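Local atomic coordinates of ZINC phosphodiesterase ELAC protein 1 (PDB entry 3ZWF), a protein that acts as a zinc-dependent tRNA-specific ribonuclease, processing the 3' ends of tRNA and removing 2',3'-cyclic phosphates during tRNA repair. Residues H62-F67 with L249-G254; W31-G36 with F185-V190; Q40-K45 with E350-I355. One frame throughout, in Å; residues are numbered along the deposited sequence. Where two conformers were deposited one is given.

Contacts 1 and 2 belong to the buried core, whereas contact 3 lies about 15 Å from the centre of the chain and is only partly buried. Their chemistry follows their place. Contact 1 is joined through two zinc ions, contact 2 is apolar packing between the two sheets, and contact 3 sets an aromatic ring against the polar and aliphatic parts of a helix. Contacts 1 and 2 have centres about 11 Å apart, and the loop after strand 29-33 is hydrogen-bonded to the metal-binding loop. Contacts 2 and 3 both reach one sheet, through strand 29-33 and, at its outer end within the chain, strand 354-356. Contacts 1 and 3 both touch the second subunit.

Contact 1 of 3, residues H62-F67 with L249-G254; sequences HGDHFF and LGDCSG. With ZN (zinc ion), chain D; ZN (zinc ion), chain E.
H65 and D251 approach from opposite directions and meet at a zinc ion, bound by H65 NE2 and D251 OD2, each at 2.2 Å. With chi1 at -56° the H65 ring lies anti to the carbonyl carbon, which carries NE2 to the metal. The imidazole and carboxylate planes stand 82° apart, and H65 CE1 comes within 3.1 Å of D251 OD1. D64 OD2 and H311 bind the same zinc. D251 OD2 also reaches the second zinc, at 2.4 Å; H62 ND1 binds that ion at 2.2 Å, with H60 and H180 as further ligands. One water bridges the two ions. On the far side of the imidazole, H65 ND1 is hydrogen-bonded to D34 OD2; held at ND1 and at NE2, the ring has its rotation fixed.

Away from this cluster the segments stand well apart: the nearest CA atoms, of H65 and G250, are 8.8 Å from each other, and both G63 and S253 are partly exposed. Residues 60 to 65 spell the HxHxDH motif of metallo-beta-lactamases. The shared carboxylate oxygen and bridging water imply a dinuclear centre suited to phosphodiester hydrolysis, with D64 probably the proton acceptor.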
loop_
_atom_site.group_PDB
_atom_site.type_symbol
_atom_site.label_atom_id
_atom_site.label_comp_id
_atom_site.label_asym_id
_atom_site.label_seq_id
_atom_site.Cartn_x
_atom_site.Cartn_y
_atom_site.Cartn_z
ATOM N N HIS A 62 2.747 -8.228 -9.347
ATOM C CA HIS A 62 2.077 -8.813 -8.182
ATOM C C HIS A 62 2.129 -7.778 -7.099
ATOM O O HIS A 62 3.093 -7.066 -6.969
ATOM C CB HIS A 62 2.722 -10.104 -7.733
ATOM C CG HIS A 62 2.233 -11.296 -8.480
ATOM N ND1 HIS A 62 2.941 -12.471 -8.530
ATOM C CD2 HIS A 62 1.085 -11.509 -9.163
ATOM C CE1 HIS A 62 2.250 -13.360 -9.214
ATOM N NE2 HIS A 62 1.121 -12.790 -9.629
ATOM N N GLY A 63 1.061 -7.661 -6.309
ATOM C CA GLY A 63 0.937 -6.552 -5.398
ATOM C C GLY A 63 2.029 -6.377 -4.351
ATOM O O GLY A 63 2.356 -5.240 -3.976
ATOM N N ASP A 64 2.637 -7.483 -3.925
ATOM C CA ASP A 64 3.729 -7.478 -2.957
ATOM C C ASP A 64 5.036 -6.912 -3.529
ATOM O O ASP A 64 6.022 -6.792 -2.802
ATOM C CB ASP A 64 4.019 -8.887 -2.327
ATOM C CG ASP A 64 4.177 -9.979 -3.322
ATOM O OD1 ASP A 64 3.362 -10.115 -4.282
ATOM O OD2 ASP A 64 5.157 -10.731 -3.144
ATOM N N HIS A 65 4.996 -6.549 -4.819
ATOM C CA HIS A 65 6.120 -5.883 -5.473
ATOM C C HIS A 65 5.826 -4.463 -5.972
ATOM O O HIS A 65 6.748 -3.815 -6.495
ATOM C CB HIS A 65 6.646 -6.803 -6.603
ATOM C CG HIS A 65 7.014 -8.159 -6.098
ATOM N ND1 HIS A 65 8.323 -8.563 -5.905
ATOM C CD2 HIS A 65 6.239 -9.183 -5.680
ATOM C CE1 HIS A 65 8.316 -9.781 -5.396
ATOM N NE2 HIS A 65 7.066 -10.174 -5.246
ATOM N N PHE A 66 4.575 -3.982 -5.889
ATOM C CA PHE A 66 4.277 -2.641 -6.381
ATOM C C PHE A 66 3.167 -1.861 -5.690
ATOM O O PHE A 66 3.053 -0.671 -5.917
ATOM C CB PHE A 66 4.024 -2.599 -7.896
ATOM C CG PHE A 66 2.675 -3.021 -8.332
ATOM C CD1 PHE A 66 2.356 -4.347 -8.450
ATOM C CD2 PHE A 66 1.694 -2.072 -8.688
ATOM C CE1 PHE A 66 1.073 -4.752 -8.855
ATOM C CE2 PHE A 66 0.435 -2.482 -9.126
ATOM C CZ PHE A 66 0.144 -3.835 -9.217
ATOM N N PHE A 67 2.395 -2.504 -4.827
ATOM C CA PHE A 67 1.285 -1.794 -4.180
ATOM C C PHE A 67 1.771 -0.645 -3.297
ATOM O O PHE A 67 0.967 0.246 -2.971
ATOM C CB PHE A 67 0.389 -2.724 -3.345
ATOM C CG PHE A 67 -0.593 -3.546 -4.116
ATOM C CD1 PHE A 67 -0.832 -3.374 -5.469
ATOM C CD2 PHE A 67 -1.258 -4.559 -3.461
ATOM C CE1 PHE A 67 -1.746 -4.186 -6.120
ATOM C CE2 PHE A 67 -2.178 -5.370 -4.127
ATOM C CZ PHE A 67 -2.397 -5.187 -5.446
ATOM N N LEU A 249 16.826 -10.641 -9.233
ATOM C CA LEU A 249 15.783 -11.360 -9.962
ATOM C C LEU A 249 14.438 -11.289 -9.233
ATOM O O LEU A 249 14.389 -11.535 -8.018
ATOM C CB LEU A 249 16.120 -12.815 -10.170
ATOM C CG LEU A 249 17.116 -13.174 -11.274
ATOM C CD1 LEU A 249 18.500 -12.628 -10.971
ATOM C CD2 LEU A 249 17.122 -14.695 -11.446
ATOM N N GLY A 250 13.383 -10.974 -9.979
ATOM C CA GLY A 250 12.005 -11.096 -9.460
ATOM C C GLY A 250 11.609 -12.541 -9.177
ATOM O O GLY A 250 12.357 -13.505 -9.459
ATOM N N ASP A 251 10.414 -12.697 -8.610
ATOM C CA ASP A 251 9.834 -14.016 -8.357
ATOM C C ASP A 251 9.917 -14.825 -9.648
ATOM O O ASP A 251 9.654 -14.338 -10.737
ATOM C CB ASP A 251 8.362 -13.945 -8.013
ATOM C CG ASP A 251 8.071 -13.196 -6.697
ATOM O OD1 ASP A 251 8.985 -12.698 -6.023
ATOM O OD2 ASP A 251 6.860 -13.081 -6.364
ATOM N N CYS A 252 10.276 -16.089 -9.488
ATOM C CA CYS A 252 10.452 -16.991 -10.640
ATOM C C CYS A 252 10.655 -18.434 -10.193
ATOM O O CYS A 252 11.090 -18.698 -9.087
ATOM C CB CYS A 252 11.654 -16.558 -11.486
ATOM S SG CYS A 252 13.258 -16.722 -10.745
ATOM N N SER A 253 10.375 -19.321 -11.142
ATOM C CA SER A 253 10.677 -20.747 -11.088
ATOM C C SER A 253 11.782 -21.107 -12.090
ATOM O O SER A 253 12.195 -22.269 -12.184
ATOM C CB SER A 253 9.414 -21.537 -11.433
ATOM O OG SER A 253 9.603 -22.928 -11.279
ATOM N N GLY A 254 12.233 -20.112 -12.840
ATOM C CA GLY A 254 13.289 -20.294 -13.832
ATOM C C GLY A 254 13.463 -19.062 -14.716
ATOM O O GLY A 254 12.731 -18.071 -14.599
HETATM ZN ZN ZN D . 6.142 -12.047 -4.583
HETATM ZN ZN ZN E . 4.834 -12.967 -7.612
HETATM O O HOH W 1 4.514 -11.746 -5.981
#

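Contact 2 of 3, residues W31-G36 with F185-V190; sequences WLFDCG and FGFSVV
Strand 31-33, carrying W31 and F33, runs roughly antiparallel to strand 185-190, carrying F187 and V189, with 152° between their N-to-C directions. The axes of these short segments come no closer than 10.7 Å, too far for backbone pairing, so they belong to two sheets packed face to face. CA atoms are 8.8 Å apart for F33 and F187, and 10.6 Å for W31 and V189; all four of these residues direct their CB into the gap.

Rings and methyl groups fill that gap. F33 turns the edge of its ring to F187: CE2 lies 3.8 Å from F187 CB, which sits near the ring plane, and F187 CG is in that plane too. The two rings meet at a slant, centroids 5.8 Å apart and planes inclined by 58°. V189 fits between the two aromatic groups of the other strand. With chi1 at 177° its CG1 is anti to the backbone N and CG2 anti to the carbonyl carbon: CG1 meets W31 CZ3 at 3.7 Å, and CG2 bridges the two aromatics, 3.9 Å from F33 CZ and also touching W31 CZ3. The tryptophan thus contributes the benzo end of its indole, and its NE1 is hydrogen-bonded to E29.

This is sheet-on-sheet packing at the centre of the metallo-beta-lactamase sandwich. F57, on the strand next to 29-33, stacks on F33 and meets F187 edge-to-face, extending the aromatic layer to the neighbouring strand. L24 of strand 21-26 touches both F33 and V189. From the other sheet, strand 171-179 supplies F171, edge-to-face with W31, and V173, while strand 245-249 brings I248 against F33.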
loop_
_atom_site.group_PDB
_atom_site.type_symbol
_atom_site.label_atom_id
_atom_site.label_comp_id
_atom_site.label_asym_id
_atom_site.label_seq_id
_atom_site.Cartn_x
_atom_site.Cartn_y
_atom_site.Cartn_z
ATOM N N TRP A 31 18.738 3.516 -5.986
ATOM C CA TRP A 31 17.814 2.831 -6.891
ATOM C C TRP A 31 17.011 1.763 -6.133
ATOM O O TRP A 31 17.573 0.893 -5.460
ATOM C CB TRP A 31 18.515 2.146 -8.079
ATOM C CG TRP A 31 19.293 3.039 -8.955
ATOM C CD1 TRP A 31 19.281 4.402 -8.992
ATOM C CD2 TRP A 31 20.203 2.613 -9.986
ATOM N NE1 TRP A 31 20.153 4.854 -9.967
ATOM C CE2 TRP A 31 20.741 3.773 -10.578
ATOM C CE3 TRP A 31 20.615 1.365 -10.441
ATOM C CZ2 TRP A 31 21.665 3.720 -11.613
ATOM C CZ3 TRP A 31 21.569 1.305 -11.457
ATOM C CH2 TRP A 31 22.076 2.479 -12.025
ATOM N N LEU A 32 15.697 1.852 -6.240
ATOM C CA LEU A 32 14.808 0.911 -5.583
ATOM C C LEU A 32 14.345 -0.199 -6.528
ATOM O O LEU A 32 13.858 0.055 -7.630
ATOM C CB LEU A 32 13.580 1.667 -5.026
ATOM C CG LEU A 32 12.464 0.845 -4.348
ATOM C CD1 LEU A 32 12.946 0.175 -3.092
ATOM C CD2 LEU A 32 11.267 1.770 -4.052
ATOM N N PHE A 33 14.474 -1.424 -6.065
ATOM C CA PHE A 33 14.051 -2.616 -6.785
ATOM C C PHE A 33 12.888 -3.218 -6.009
ATOM O O PHE A 33 13.065 -3.742 -4.897
ATOM C CB PHE A 33 15.211 -3.619 -6.933
ATOM C CG PHE A 33 16.271 -3.151 -7.856
ATOM C CD1 PHE A 33 17.270 -2.289 -7.417
ATOM C CD2 PHE A 33 16.264 -3.528 -9.206
ATOM C CE1 PHE A 33 18.281 -1.830 -8.317
ATOM C CE2 PHE A 33 17.228 -3.051 -10.088
ATOM C CZ PHE A 33 18.237 -2.208 -9.637
ATOM N N ASP A 34 11.714 -3.099 -6.628
ATOM C CA ASP A 34 10.399 -3.476 -6.077
ATOM C C ASP A 34 9.943 -2.559 -4.940
ATOM O O ASP A 34 10.724 -1.854 -4.297
ATOM C CB ASP A 34 10.319 -4.968 -5.718
ATOM C CG ASP A 34 10.223 -5.878 -6.999
ATOM O OD1 ASP A 34 9.887 -5.353 -8.036
ATOM O OD2 ASP A 34 10.445 -7.098 -6.907
ATOM N N CYS A 35 8.637 -2.552 -4.763
ATOM C CA CYS A 35 7.994 -1.582 -3.870
ATOM C C CYS A 35 6.672 -2.116 -3.335
ATOM O O CYS A 35 5.599 -1.604 -3.608
ATOM C CB CYS A 35 7.814 -0.235 -4.582
ATOM S SG CYS A 35 7.499 1.134 -3.463
ATOM N N GLY A 36 6.752 -3.212 -2.626
ATOM C CA GLY A 36 5.576 -3.729 -1.888
ATOM C C GLY A 36 5.010 -2.759 -0.873
ATOM O O GLY A 36 5.659 -1.778 -0.464
ATOM N N PHE A 185 10.629 -10.209 -14.331
ATOM C CA PHE A 185 11.900 -9.744 -14.872
ATOM C C PHE A 185 12.985 -9.758 -13.825
ATOM O O PHE A 185 12.754 -9.583 -12.635
ATOM C CB PHE A 185 11.788 -8.331 -15.473
ATOM C CG PHE A 185 10.796 -8.241 -16.604
ATOM C CD1 PHE A 185 11.139 -8.621 -17.913
ATOM C CD2 PHE A 185 9.519 -7.792 -16.354
ATOM C CE1 PHE A 185 10.219 -8.549 -18.923
ATOM C CE2 PHE A 185 8.623 -7.723 -17.361
ATOM C CZ PHE A 185 8.961 -8.102 -18.647
ATOM N N GLY A 186 14.194 -10.009 -14.312
ATOM C CA GLY A 186 15.399 -9.740 -13.575
ATOM C C GLY A 186 16.148 -8.549 -14.159
ATOM O O GLY A 186 15.967 -8.168 -15.348
ATOM N N PHE A 187 16.967 -7.937 -13.328
ATOM C CA PHE A 187 17.713 -6.753 -13.689
ATOM C C PHE A 187 19.181 -6.987 -13.434
ATOM O O PHE A 187 19.570 -7.533 -12.387
ATOM C CB PHE A 187 17.250 -5.534 -12.912
ATOM C CG PHE A 187 15.794 -5.200 -13.134
ATOM C CD1 PHE A 187 15.387 -4.552 -14.272
ATOM C CD2 PHE A 187 14.846 -5.574 -12.192
ATOM C CE1 PHE A 187 14.050 -4.257 -14.497
ATOM C CE2 PHE A 187 13.503 -5.288 -12.410
ATOM C CZ PHE A 187 13.102 -4.620 -13.567
ATOM N N SER A 188 19.979 -6.595 -14.433
ATOM C CA SER A 188 21.412 -6.631 -14.350
ATOM C C SER A 188 21.969 -5.211 -14.302
ATOM O O SER A 188 21.719 -4.409 -15.211
ATOM C CB SER A 188 21.970 -7.310 -15.603
ATOM O OG SER A 188 23.385 -7.262 -15.594
ATOM N N VAL A 189 22.770 -4.923 -13.284
ATOM C CA VAL A 189 23.422 -3.628 -13.168
ATOM C C VAL A 189 24.932 -3.822 -13.274
ATOM O O VAL A 189 25.544 -4.505 -12.435
ATOM C CB VAL A 189 23.074 -2.916 -11.835
ATOM C CG1 VAL A 189 23.852 -1.588 -11.731
ATOM C CG2 VAL A 189 21.537 -2.695 -11.720
ATOM N N VAL A 190 25.513 -3.220 -14.300
ATOM C CA VAL A 190 26.967 -3.273 -14.499
ATOM C C VAL A 190 27.561 -1.883 -14.352
ATOM O O VAL A 190 27.194 -0.953 -15.054
ATOM C CB VAL A 190 27.349 -3.895 -15.864
ATOM C CG1 VAL A 190 28.846 -3.680 -16.170
ATOM C CG2 VAL A 190 27.021 -5.382 -15.874
#

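Contact 3 of 3, residues Q40-K45 with E350-I355; sequences QTQLMK and EDFMVI. With EDO (1,2-ethanediol), chain K; EDO (1,2-ethanediol), chain J.
F352 points the edge of its ring at the helix, with CE1 3.4 Å from Q42 O, which lies in the ring plane. CZ lies 3.5 Å from Q42 NE2, the amide plane being turned 56° from the ring. The K45 and F352 side chains cross at about a right angle, with K45 CE 3.6 Å from F352 CZ and NZ in the ring plane at its edge. Q42 NE2 comes within 3.1 Å of D351 OD2, at too poor an angle for a hydrogen bond.

A second shell positions these groups. K45, bent at chi3 (58°), brings NZ back to Q42 OE1 at 2.6 Å, in the carbonyl plane and on a lone pair; with NE2 given to L6 O, the amide is held at both ends. OE1 also accepts from a 1,2-ethanediol, probably from crystallisation. T8 OG1 and G18 N hold the D351 carboxylate. The type II turn is closed by M353 N to E350 O, F352 taking a left-handed backbone (phi 79°).

Further out, K45 and M44 pack on P15 of the second subunit. The turn leads into strand 354-356: a beta turn packed on helix 39-45 in the layered metallo-beta-lactamase fold.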
loop_
_atom_site.group_PDB
_atom_site.type_symbol
_atom_site.label_atom_id
_atom_site.label_comp_id
_atom_site.label_asym_id
_atom_site.label_seq_id
_atom_site.Cartn_x
_atom_site.Cartn_y
_atom_site.Cartn_z
ATOM N N GLN A 40 7.573 2.474 2.026
ATOM C CA GLN A 40 7.894 3.838 2.487
ATOM C C GLN A 40 8.228 3.887 3.985
ATOM O O GLN A 40 9.095 4.651 4.424
ATOM C CB GLN A 40 6.783 4.836 2.125
ATOM C CG GLN A 40 5.426 4.527 2.760
ATOM C CD GLN A 40 4.466 5.675 2.608
ATOM O OE1 GLN A 40 4.737 6.787 3.102
ATOM N NE2 GLN A 40 3.308 5.413 1.956
ATOM N N THR A 41 7.527 3.086 4.793
ATOM C CA THR A 41 7.732 3.031 6.240
ATOM C C THR A 41 9.037 2.284 6.566
ATOM O O THR A 41 9.784 2.639 7.479
ATOM C CB THR A 41 6.464 2.412 6.891
ATOM O OG1 THR A 41 6.137 1.160 6.268
ATOM C CG2 THR A 41 5.313 3.310 6.595
ATOM N N GLN A 42 9.334 1.258 5.782
ATOM C CA GLN A 42 10.617 0.562 5.955
ATOM C C GLN A 42 11.771 1.530 5.673
ATOM O O GLN A 42 12.777 1.532 6.379
ATOM C CB GLN A 42 10.743 -0.689 5.053
ATOM C CG GLN A 42 9.732 -1.776 5.415
ATOM C CD GLN A 42 9.980 -2.382 6.802
ATOM O OE1 GLN A 42 9.517 -1.867 7.814
ATOM N NE2 GLN A 42 10.679 -3.506 6.832
ATOM N N LEU A 43 11.649 2.303 4.595
ATOM C CA LEU A 43 12.635 3.352 4.290
ATOM C C LEU A 43 12.838 4.304 5.442
ATOM O O LEU A 43 13.970 4.583 5.826
ATOM C CB LEU A 43 12.250 4.158 3.063
ATOM C CG LEU A 43 12.522 3.466 1.758
ATOM C CD1 LEU A 43 11.793 4.170 0.595
ATOM C CD2 LEU A 43 14.092 3.386 1.500
ATOM N N MET A 44 11.736 4.756 6.063
ATOM C CA MET A 44 11.854 5.645 7.205
ATOM C C MET A 44 12.646 5.030 8.349
ATOM O O MET A 44 13.452 5.710 8.957
ATOM C CB MET A 44 10.463 6.117 7.672
ATOM C CG MET A 44 9.776 6.903 6.623
ATOM S SD MET A 44 8.084 7.187 7.222
ATOM C CE MET A 44 8.355 8.401 8.502
ATOM N N LYS A 45 12.422 3.739 8.624
ATOM C CA LYS A 45 13.075 3.014 9.712
ATOM C C LYS A 45 14.549 2.757 9.400
ATOM O O LYS A 45 15.348 2.623 10.300
ATOM C CB LYS A 45 12.403 1.658 9.966
ATOM C CG LYS A 45 11.010 1.758 10.667
ATOM C CD LYS A 45 10.086 0.510 10.512
ATOM C CE LYS A 45 10.609 -0.821 10.999
ATOM N NZ LYS A 45 9.780 -1.988 10.412
ATOM N N GLU A 350 17.665 -10.562 5.605
ATOM C CA GLU A 350 16.729 -10.100 6.636
ATOM C C GLU A 350 16.434 -8.631 6.386
ATOM O O GLU A 350 17.266 -7.924 5.822
ATOM C CB GLU A 350 17.315 -10.282 8.045
ATOM C CG GLU A 350 17.640 -11.704 8.343
ATOM C CD GLU A 350 18.377 -11.902 9.660
ATOM O OE1 GLU A 350 18.659 -10.920 10.384
ATOM O OE2 GLU A 350 18.658 -13.073 9.960
ATOM N N ASP A 351 15.258 -8.143 6.837
ATOM C CA ASP A 351 14.981 -6.735 6.702
ATOM C C ASP A 351 16.085 -5.933 7.419
ATOM O O ASP A 351 16.523 -6.268 8.546
ATOM C CB ASP A 351 13.623 -6.331 7.314
ATOM C CG ASP A 351 12.438 -6.970 6.624
ATOM O OD1 ASP A 351 12.598 -7.773 5.653
ATOM O OD2 ASP A 351 11.292 -6.571 7.003
ATOM N N PHE A 352 16.506 -4.884 6.717
ATOM C CA PHE A 352 17.482 -3.855 7.153
ATOM C C PHE A 352 18.931 -4.299 7.051
ATOM O O PHE A 352 19.853 -3.544 7.390
ATOM C CB PHE A 352 17.136 -3.284 8.527
ATOM C CG PHE A 352 15.742 -2.771 8.587
ATOM C CD1 PHE A 352 15.410 -1.658 7.878
ATOM C CD2 PHE A 352 14.772 -3.418 9.332
ATOM C CE1 PHE A 352 14.096 -1.176 7.868
ATOM C CE2 PHE A 352 13.460 -2.954 9.341
ATOM C CZ PHE A 352 13.132 -1.828 8.613
ATOM N N MET A 353 19.123 -5.511 6.540
ATOM C CA MET A 353 20.463 -5.993 6.232
ATOM C C MET A 353 21.080 -5.101 5.147
ATOM O O MET A 353 20.424 -4.732 4.170
ATOM C CB MET A 353 20.419 -7.448 5.758
ATOM C CG MET A 353 21.780 -8.073 5.443
ATOM S SD MET A 353 21.622 -9.725 4.758
ATOM C CE MET A 353 21.552 -10.659 6.272
ATOM N N VAL A 354 22.342 -4.719 5.371
ATOM C CA VAL A 354 23.095 -3.977 4.391
ATOM C C VAL A 354 24.307 -4.794 4.000
ATOM O O VAL A 354 25.030 -5.232 4.862
ATOM C CB VAL A 354 23.592 -2.635 4.954
ATOM C CG1 VAL A 354 24.335 -1.856 3.867
ATOM C CG2 VAL A 354 22.422 -1.795 5.470
ATOM N N ILE A 355 24.481 -5.007 2.704
ATOM C CA ILE A 355 25.648 -5.706 2.154
ATOM C C ILE A 355 26.428 -4.723 1.292
ATOM O O ILE A 355 25.894 -4.131 0.396
ATOM C CB ILE A 355 25.265 -6.918 1.290
ATOM C CG1 ILE A 355 24.506 -7.945 2.126
ATOM C CG2 ILE A 355 26.527 -7.575 0.726
ATOM C CD1 ILE A 355 23.857 -9.041 1.330
HETATM C C1 EDO K . 6.658 -2.417 6.379
HETATM O O1 EDO K . 5.975 -3.611 6.041
HETATM C C2 EDO K . 6.617 -1.927 7.820
HETATM O O2 EDO K . 7.189 -0.627 7.877
HETATM C C1 EDO J . 3.700 -1.471 6.796
HETATM O O1 EDO J . 3.363 -2.642 6.058
HETATM C C2 EDO J . 3.100 -0.203 6.264
HETATM O O2 EDO J . 3.673 0.944 6.791
#